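Long-range contact in putative hexose oxidase (Nonomuraea sp. ATCC 39727, PDB 5AWV), which probably oxidises a sugar of teicoplanin-type glycopeptide antibiotics, using a covalently attached FAD cofactor: residues A248-M262 and V337-W350. Numbering follows the deposited sequence.
Sequences ATLLTSTVTFDWAGM and VPPAEVPEPIEQRW
Thr252 and Ile346 form an antiparallel hydrogen-bonded pair: Thr252 N reaches Ile346 O at 2.9 Å, and Ile346 N returns to Thr252 O. Leu250 and Gln348 pair likewise. A second ladder joins Thr256 to Glu341, but its register is shifted by one residue. Between the ladders, Pro343 and Pro345 have no N-H to give; one water joins Ser253 OG to Pro343 O, and another links Thr254 O, Thr256 OG1 and Glu341 OE2.

Glu347 reaches diagonally across the strand pair to Thr249. Its CB lies 4.0 Å from Leu250 O and near Leu251 CD1; CG passes Leu250 O and Thr249 CB, both at 3.8 Å; CD nears Thr249 OG1, and OE1 accepts a hydrogen bond from that OG1 (OG1 to OE1 2.9 Å), on its anti side and 21° out of the carboxylate plane. CG anti to the backbone N (chi1 -176°) and an extended chain beyond it carry the carboxylate there. On the opposite face, where Thr252 and Gln348 both point, Gln348 NE2 donates to Thr252 OG1 at 3.0 Å, the hydroxyl tilted from the amide plane. Near the far end, Met262 CE presses tightly on Pro339 CG (3.4 Å).

This is the edge pair of a seven-stranded antiparallel sheet: 340-349 is outermost within this chain, and 249-257 is hydrogen-bonded on its other side to strand 309-316. Helix 322-334 packs on Leu251, Ala340 and Pro345; helix 264-280 on Phe257, Met262 and Val337. Thr254 OG1 hydrogen-bonds the bound peptide's backbone, and Arg349 NE hydrogen-bonds OD1 of Asn44 of the second subunit, placing this edge at a subunit interface.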
ATOM      1  N   ALA A 248       2.227  19.304 -13.356  1.00 17.11           N
ATOM      2  CA  ALA A 248       3.209  20.255 -12.845  1.00 18.67           C
ATOM      3  C   ALA A 248       2.760  20.903 -11.544  1.00 18.17           C
ATOM      4  O   ALA A 248       3.549  21.024 -10.588  1.00 18.36           O
ATOM      5  CB  ALA A 248       3.455  21.319 -13.875  1.00 22.12           C
ATOM      6  N   THR A 249       1.452  21.238 -11.475  1.00 17.83           N
ATOM      7  CA  THR A 249       0.866  21.898 -10.329  1.00 17.15           C
ATOM      8  C   THR A 249      -0.562  21.449 -10.086  1.00 16.45           C
ATOM      9  O   THR A 249      -1.226  20.979 -11.009  1.00 16.18           O
ATOM     10  CB  THR A 249       0.837  23.432 -10.481  1.00 22.10           C
ATOM     11  OG1 THR A 249       0.040  23.739 -11.566  1.00 21.85           O
ATOM     12  CG2 THR A 249       2.206  24.020 -10.769  1.00 22.52           C
ATOM     13  N   LEU A 250      -0.950  21.543  -8.808  1.00 17.10           N
ATOM     14  CA  LEU A 250      -2.276  21.234  -8.329  1.00 19.55           C
ATOM     15  C   LEU A 250      -2.894  22.490  -7.733  1.00 20.22           C
ATOM     16  O   LEU A 250      -2.183  23.281  -7.055  1.00 21.22           O
ATOM     17  CB  LEU A 250      -2.193  20.161  -7.247  1.00 18.68           C
ATOM     18  CG  LEU A 250      -1.629  18.819  -7.746  1.00 21.05           C
ATOM     19  CD1 LEU A 250      -1.204  17.983  -6.533  1.00 26.55           C
ATOM     20  CD2 LEU A 250      -2.636  18.022  -8.567  1.00 21.33           C
ATOM     21  N   LEU A 251      -4.167  22.681  -7.994  1.00 16.85           N
ATOM     22  CA  LEU A 251      -4.952  23.582  -7.167  1.00 20.20           C
ATOM     23  C   LEU A 251      -5.586  22.827  -6.014  1.00 19.30           C
ATOM     24  O   LEU A 251      -6.248  21.793  -6.189  1.00 17.55           O
ATOM     25  CB  LEU A 251      -5.983  24.264  -8.095  1.00 24.68           C
ATOM     26  CG  LEU A 251      -6.576  25.630  -7.847  1.00 35.41           C
ATOM     27  CD1 LEU A 251      -5.488  26.691  -7.620  1.00 40.31           C
ATOM     28  CD2 LEU A 251      -7.449  26.003  -9.061  1.00 36.94           C
ATOM     29  N   THR A 252      -5.363  23.308  -4.818  1.00 17.19           N
ATOM     30  CA  THR A 252      -5.813  22.646  -3.608  1.00 19.48           C
ATOM     31  C   THR A 252      -6.665  23.549  -2.688  1.00 19.97           C
ATOM     32  O   THR A 252      -6.465  24.764  -2.629  1.00 19.90           O
ATOM     33  CB  THR A 252      -4.628  22.108  -2.809  1.00 20.51           C
ATOM     34  OG1 THR A 252      -3.822  23.203  -2.338  1.00 25.40           O
ATOM     35  CG2 THR A 252      -3.723  21.161  -3.707  1.00 21.53           C
ATOM     36  N   SER A 253      -7.593  22.942  -1.985  1.00 18.51           N
ATOM     37  CA  SER A 253      -8.333  23.602  -0.960  1.00 21.94           C
ATOM     38  C   SER A 253      -8.825  22.595   0.030  1.00 23.57           C
ATOM     39  O   SER A 253      -9.102  21.468  -0.360  1.00 24.87           O
ATOM     40  CB  SER A 253      -9.543  24.284  -1.660  1.00 27.79           C
ATOM     41  OG  SER A 253     -10.403  24.924  -0.727  1.00 30.76           O
ATOM     42  N   THR A 254      -8.979  22.962   1.293  1.00 20.08           N
ATOM     43  CA  THR A 254      -9.697  22.105   2.266  1.00 21.54           C
ATOM     44  C   THR A 254     -10.878  22.887   2.817  1.00 25.11           C
ATOM     45  O   THR A 254     -10.675  23.962   3.362  1.00 25.25           O
ATOM     46  CB  THR A 254      -8.715  21.682   3.366  1.00 23.64           C
ATOM     47  OG1 THR A 254      -7.619  20.946   2.775  1.00 25.08           O
ATOM     48  CG2 THR A 254      -9.373  20.906   4.497  1.00 20.71           C
ATOM     49  N   VAL A 255     -12.101  22.387   2.626  1.00 22.39           N
ATOM     50  CA  VAL A 255     -13.305  22.957   3.209  1.00 21.60           C
ATOM     51  C   VAL A 255     -13.382  22.371   4.641  1.00 22.76           C
ATOM     52  O   VAL A 255     -13.208  21.119   4.845  1.00 18.49           O
ATOM     53  CB  VAL A 255     -14.572  22.519   2.451  1.00 22.14           C
ATOM     54  CG1 VAL A 255     -15.860  23.024   3.105  1.00 23.09           C
ATOM     55  CG2 VAL A 255     -14.552  22.943   1.019  1.00 25.34           C
ATOM     56  N   THR A 256     -13.585  23.215   5.659  1.00 18.06           N
ATOM     57  CA  THR A 256     -13.735  22.729   7.030  1.00 20.21           C
ATOM     58  C   THR A 256     -15.175  22.821   7.471  1.00 21.43           C
ATOM     59  O   THR A 256     -15.853  23.756   7.106  1.00 23.94           O
ATOM     60  CB  THR A 256     -12.771  23.530   7.932  1.00 25.19           C
ATOM     61  OG1 THR A 256     -11.427  23.352   7.429  1.00 27.89           O
ATOM     62  CG2 THR A 256     -12.761  22.967   9.275  1.00 29.39           C
ATOM     63  N   PHE A 257     -15.672  21.872   8.236  1.00 19.57           N
ATOM     64  CA  PHE A 257     -16.999  21.914   8.752  1.00 21.10           C
ATOM     65  C   PHE A 257     -16.911  21.952  10.239  1.00 25.76           C
ATOM     66  O   PHE A 257     -15.944  21.478  10.817  1.00 27.43           O
ATOM     67  CB  PHE A 257     -17.778  20.675   8.337  1.00 21.23           C
ATOM     68  CG  PHE A 257     -17.812  20.490   6.852  1.00 21.92           C
ATOM     69  CD1 PHE A 257     -18.759  21.110   6.097  1.00 23.51           C
ATOM     70  CD2 PHE A 257     -16.862  19.715   6.218  1.00 22.30           C
ATOM     71  CE1 PHE A 257     -18.780  20.943   4.720  1.00 25.00           C
ATOM     72  CE2 PHE A 257     -16.881  19.549   4.842  1.00 21.69           C
ATOM     73  CZ  PHE A 257     -17.859  20.150   4.092  1.00 21.75           C
ATOM     74  N   ASP A 258     -17.948  22.450  10.882  1.00 27.15           N
ATOM     75  CA  ASP A 258     -17.908  22.588  12.328  1.00 26.84           C
ATOM     76  C   ASP A 258     -19.018  21.761  12.868  1.00 24.02           C
ATOM     77  O   ASP A 258     -20.170  21.912  12.482  1.00 28.45           O
ATOM     78  CB  ASP A 258     -18.058  24.061  12.686  1.00 34.66           C
ATOM     79  CG  ASP A 258     -17.908  24.314  14.162  1.00 36.76           C
ATOM     80  OD1 ASP A 258     -17.827  23.361  14.980  1.00 41.75           O
ATOM     81  OD2 ASP A 258     -17.913  25.502  14.509  1.00 54.91           O
ATOM     82  N   TRP A 259     -18.692  20.833  13.726  1.00 24.49           N
ATOM     83  CA  TRP A 259     -19.731  19.982  14.337  1.00 27.81           C
ATOM     84  C   TRP A 259     -20.729  20.777  15.177  1.00 31.02           C
ATOM     85  O   TRP A 259     -21.914  20.502  15.133  1.00 25.91           O
ATOM     86  CB  TRP A 259     -19.139  18.976  15.249  1.00 27.46           C
ATOM     87  CG  TRP A 259     -18.544  17.774  14.594  1.00 26.88           C
ATOM     88  CD1 TRP A 259     -17.223  17.459  14.515  1.00 23.37           C
ATOM     89  CD2 TRP A 259     -19.275  16.704  13.989  1.00 24.65           C
ATOM     90  NE1 TRP A 259     -17.087  16.233  13.908  1.00 24.73           N
ATOM     91  CE2 TRP A 259     -18.330  15.748  13.575  1.00 25.39           C
ATOM     92  CE3 TRP A 259     -20.643  16.442  13.810  1.00 26.95           C
ATOM     93  CZ2 TRP A 259     -18.705  14.561  12.958  1.00 26.14           C
ATOM     94  CZ3 TRP A 259     -21.036  15.262  13.173  1.00 29.56           C
ATOM     95  CH2 TRP A 259     -20.072  14.332  12.766  1.00 28.98           C
ATOM     96  N   ALA A 260     -20.249  21.791  15.898  1.00 39.74           N
ATOM     97  CA  ALA A 260     -21.129  22.589  16.809  1.00 43.20           C
ATOM     98  C   ALA A 260     -22.316  23.162  16.050  1.00 39.60           C
ATOM     99  O   ALA A 260     -23.449  23.041  16.463  1.00 52.81           O
ATOM    100  CB  ALA A 260     -20.338  23.687  17.510  1.00 40.96           C
ATOM    101  N   GLY A 261     -22.088  23.675  14.873  1.00 37.29           N
ATOM    102  CA  GLY A 261     -23.191  24.142  14.087  1.00 32.87           C
ATOM    103  C   GLY A 261     -23.940  23.140  13.251  1.00 37.16           C
ATOM    104  O   GLY A 261     -24.842  23.546  12.561  1.00 33.33           O
ATOM    105  N   MET A 262     -23.584  21.845  13.271  1.00 33.41           N
ATOM    106  CA  MET A 262     -24.164  20.878  12.307  1.00 31.31           C
ATOM    107  C   MET A 262     -25.441  20.131  12.836  1.00 29.45           C
ATOM    108  O   MET A 262     -25.335  19.255  13.652  1.00 34.28           O
ATOM    109  CB  MET A 262     -23.024  19.857  11.927  1.00 31.55           C
ATOM    110  CG  MET A 262     -23.269  18.854  10.776  1.00 32.57           C
ATOM    111  SD  MET A 262     -23.293  19.600   9.127  1.00 33.13           S
ATOM    112  CE  MET A 262     -21.628  20.217   8.871  1.00 31.33           C
ATOM    113  N   VAL A 337     -25.624  23.854   3.471  1.00 21.71           N
ATOM    114  CA  VAL A 337     -24.869  23.299   4.600  1.00 25.53           C
ATOM    115  C   VAL A 337     -24.192  24.480   5.325  1.00 27.65           C
ATOM    116  O   VAL A 337     -23.074  24.864   5.009  1.00 28.02           O
ATOM    117  CB  VAL A 337     -23.781  22.257   4.168  1.00 24.76           C
ATOM    118  CG1 VAL A 337     -22.976  21.708   5.333  1.00 24.83           C
ATOM    119  CG2 VAL A 337     -24.414  21.077   3.425  1.00 26.72           C
ATOM    120  N   PRO A 338     -24.849  25.013   6.368  1.00 32.08           N
ATOM    121  CA  PRO A 338     -24.358  26.301   6.861  1.00 29.96           C
ATOM    122  C   PRO A 338     -22.993  26.266   7.501  1.00 30.24           C
ATOM    123  O   PRO A 338     -22.215  27.187   7.296  1.00 24.25           O
ATOM    124  CB  PRO A 338     -25.431  26.710   7.870  1.00 36.42           C
ATOM    125  CG  PRO A 338     -26.684  26.079   7.340  1.00 36.74           C
ATOM    126  CD  PRO A 338     -26.201  24.710   6.886  1.00 36.08           C
ATOM    127  N   PRO A 339     -22.665  25.195   8.262  1.00 32.98           N
ATOM    128  CA  PRO A 339     -21.408  25.259   9.018  1.00 34.63           C
ATOM    129  C   PRO A 339     -20.137  24.855   8.253  1.00 37.34           C
ATOM    130  O   PRO A 339     -19.313  24.168   8.852  1.00 39.39           O
ATOM    131  CB  PRO A 339     -21.661  24.292  10.205  1.00 37.40           C
ATOM    132  CG  PRO A 339     -22.662  23.329   9.698  1.00 38.59           C
ATOM    133  CD  PRO A 339     -23.487  24.029   8.652  1.00 37.13           C
ATOM    134  N   ALA A 340     -20.007  25.271   6.976  1.00 38.10           N
ATOM    135  CA  ALA A 340     -18.833  25.026   6.085  1.00 35.57           C
ATOM    136  C   ALA A 340     -17.963  26.316   5.937  1.00 33.24           C
ATOM    137  O   ALA A 340     -18.513  27.355   5.699  1.00 33.99           O
ATOM    138  CB  ALA A 340     -19.334  24.580   4.721  1.00 29.76           C
ATOM    139  N   GLU A 341     -16.648  26.231   6.081  1.00 30.28           N
ATOM    140  CA  GLU A 341     -15.666  27.296   5.849  1.00 30.03           C
ATOM    141  C   GLU A 341     -14.733  26.954   4.628  1.00 29.72           C
ATOM    142  O   GLU A 341     -14.141  25.868   4.557  1.00 25.02           O
ATOM    143  CB  GLU A 341     -14.807  27.478   7.108  1.00 37.03           C
ATOM    144  CG  GLU A 341     -13.802  28.644   7.054  1.00 49.92           C
ATOM    145  CD  GLU A 341     -12.356  28.361   6.572  1.00 57.61           C
ATOM    146  OE1 GLU A 341     -11.732  29.287   5.981  1.00 64.58           O
ATOM    147  OE2 GLU A 341     -11.796  27.264   6.811  1.00 70.90           O
ATOM    148  N   VAL A 342     -14.637  27.850   3.661  1.00 26.00           N
ATOM    149  CA  VAL A 342     -13.945  27.652   2.391  1.00 24.42           C
ATOM    150  C   VAL A 342     -12.831  28.688   2.214  1.00 26.86           C
ATOM    151  O   VAL A 342     -13.088  29.838   1.944  1.00 24.63           O
ATOM    152  CB  VAL A 342     -14.906  27.786   1.229  1.00 23.44           C
ATOM    153  CG1 VAL A 342     -14.202  27.503  -0.109  1.00 22.74           C
ATOM    154  CG2 VAL A 342     -16.114  26.889   1.459  1.00 25.21           C
ATOM    155  N   PRO A 343     -11.582  28.269   2.317  1.00 29.92           N
ATOM    156  CA  PRO A 343     -10.456  29.142   2.093  1.00 27.47           C
ATOM    157  C   PRO A 343     -10.192  29.375   0.609  1.00 24.45           C
ATOM    158  O   PRO A 343     -10.731  28.715  -0.246  1.00 23.30           O
ATOM    159  CB  PRO A 343      -9.297  28.366   2.725  1.00 30.98           C
ATOM    160  CG  PRO A 343      -9.653  26.938   2.474  1.00 34.06           C
ATOM    161  CD  PRO A 343     -11.164  26.854   2.556  1.00 34.29           C
ATOM    162  N   GLU A 344      -9.352  30.348   0.320  1.00 20.83           N
ATOM    163  CA  GLU A 344      -8.922  30.616  -1.009  1.00 26.76           C
ATOM    164  C   GLU A 344      -8.129  29.402  -1.451  1.00 25.47           C
ATOM    165  O   GLU A 344      -7.339  28.916  -0.663  1.00 22.17           O
ATOM    166  CB  GLU A 344      -7.927  31.819  -1.028  1.00 30.28           C
ATOM    167  CG  GLU A 344      -8.560  33.106  -1.376  1.00 35.49           C
ATOM    168  CD  GLU A 344      -9.107  33.043  -2.779  1.00 43.58           C
ATOM    169  OE1 GLU A 344      -8.318  32.926  -3.775  1.00 51.71           O
ATOM    170  OE2 GLU A 344     -10.334  33.075  -2.866  1.00 39.11           O
ATOM    171  N   PRO A 345      -8.299  28.946  -2.687  1.00 25.83           N
ATOM    172  CA  PRO A 345      -7.395  27.852  -3.136  1.00 25.72           C
ATOM    173  C   PRO A 345      -5.903  28.280  -3.275  1.00 27.18           C
ATOM    174  O   PRO A 345      -5.624  29.421  -3.580  1.00 26.47           O
ATOM    175  CB  PRO A 345      -7.923  27.475  -4.515  1.00 25.37           C
ATOM    176  CG  PRO A 345      -8.990  28.440  -4.841  1.00 30.77           C
ATOM    177  CD  PRO A 345      -9.189  29.435  -3.748  1.00 27.45           C
ATOM    178  N   ILE A 346      -5.004  27.312  -3.147  1.00 23.85           N
ATOM    179  CA  ILE A 346      -3.576  27.494  -3.274  1.00 26.89           C
ATOM    180  C   ILE A 346      -3.084  26.617  -4.433  1.00 25.95           C
ATOM    181  O   ILE A 346      -3.497  25.461  -4.567  1.00 25.50           O
ATOM    182  CB  ILE A 346      -2.967  27.085  -1.934  1.00 30.83           C
ATOM    183  CG1 ILE A 346      -3.391  28.097  -0.860  1.00 39.81           C
ATOM    184  CG2 ILE A 346      -1.468  27.066  -1.990  1.00 35.55           C
ATOM    185  CD1 ILE A 346      -3.045  27.675   0.569  1.00 43.21           C
ATOM    186  N   GLU A 347      -2.216  27.143  -5.271  1.00 25.80           N
ATOM    187  CA  GLU A 347      -1.576  26.355  -6.322  1.00 30.34           C
ATOM    188  C   GLU A 347      -0.283  25.770  -5.769  1.00 30.06           C
ATOM    189  O   GLU A 347       0.497  26.494  -5.159  1.00 31.52           O
ATOM    190  CB  GLU A 347      -1.346  27.186  -7.563  1.00 33.31           C
ATOM    191  CG  GLU A 347      -0.785  26.385  -8.708  1.00 38.02           C
ATOM    192  CD  GLU A 347      -0.908  27.070 -10.051  1.00 46.33           C
ATOM    193  OE1 GLU A 347      -0.411  26.519 -11.059  1.00 46.14           O
ATOM    194  OE2 GLU A 347      -1.509  28.151 -10.111  1.00 48.02           O
ATOM    195  N   GLN A 348      -0.132  24.452  -5.804  1.00 25.71           N
ATOM    196  CA  GLN A 348       1.103  23.786  -5.283  1.00 26.97           C
ATOM    197  C   GLN A 348       1.803  22.988  -6.360  1.00 22.47           C
ATOM    198  O   GLN A 348       1.155  22.333  -7.140  1.00 18.43           O
ATOM    199  CB  GLN A 348       0.717  22.792  -4.207  1.00 34.17           C
ATOM    200  CG  GLN A 348      -0.157  23.413  -3.150  1.00 40.99           C
ATOM    201  CD  GLN A 348      -0.115  22.629  -1.878  1.00 43.25           C
ATOM    202  OE1 GLN A 348       0.924  22.549  -1.243  1.00 58.55           O
ATOM    203  NE2 GLN A 348      -1.214  22.040  -1.507  1.00 40.21           N
ATOM    204  N   ARG A 349       3.134  22.985  -6.349  1.00 21.02           N
ATOM    205  CA  ARG A 349       3.883  22.222  -7.289  1.00 20.32           C
ATOM    206  C   ARG A 349       3.868  20.735  -6.871  1.00 17.38           C
ATOM    207  O   ARG A 349       3.813  20.423  -5.701  1.00 16.35           O
ATOM    208  CB  ARG A 349       5.336  22.683  -7.348  1.00 24.87           C
ATOM    209  CG  ARG A 349       5.567  24.156  -7.677  1.00 26.35           C
ATOM    210  CD  ARG A 349       7.087  24.353  -7.885  1.00 28.45           C
ATOM    211  NE  ARG A 349       7.908  23.952  -6.721  1.00 27.86           N
ATOM    212  CZ  ARG A 349       8.140  24.696  -5.643  1.00 26.78           C
ATOM    213  NH1 ARG A 349       7.586  25.895  -5.492  1.00 29.49           N
ATOM    214  NH2 ARG A 349       8.857  24.209  -4.658  1.00 26.71           N
ATOM    215  N   TRP A 350       3.997  19.866  -7.840  1.00 17.52           N
ATOM    216  CA  TRP A 350       4.111  18.457  -7.579  1.00 19.75           C
ATOM    217  C   TRP A 350       5.326  18.171  -6.692  1.00 19.35           C
ATOM    218  O   TRP A 350       6.447  18.669  -6.947  1.00 20.08           O
ATOM    219  CB  TRP A 350       4.247  17.730  -8.896  1.00 20.20           C
ATOM    220  CG  TRP A 350       4.249  16.261  -8.757  1.00 19.44           C
ATOM    221  CD1 TRP A 350       5.329  15.374  -8.862  1.00 18.75           C
ATOM    222  CD2 TRP A 350       3.121  15.491  -8.500  1.00 20.59           C
ATOM    223  NE1 TRP A 350       4.892  14.071  -8.687  1.00 20.90           N
ATOM    224  CE2 TRP A 350       3.549  14.123  -8.407  1.00 21.61           C
ATOM    225  CE3 TRP A 350       1.801  15.815  -8.218  1.00 22.66           C
ATOM    226  CZ2 TRP A 350       2.671  13.089  -8.127  1.00 25.95           C
ATOM    227  CZ3 TRP A 350       0.917  14.766  -7.958  1.00 24.55           C
ATOM    228  CH2 TRP A 350       1.357  13.438  -7.890  1.00 26.70           C
TER
HETATM  229  O   HOH W   1     -11.432  27.064  -2.305  1.00 24.12           O
HETATM  230  O   HOH W   2     -10.257  25.046   5.647  1.00 40.25           O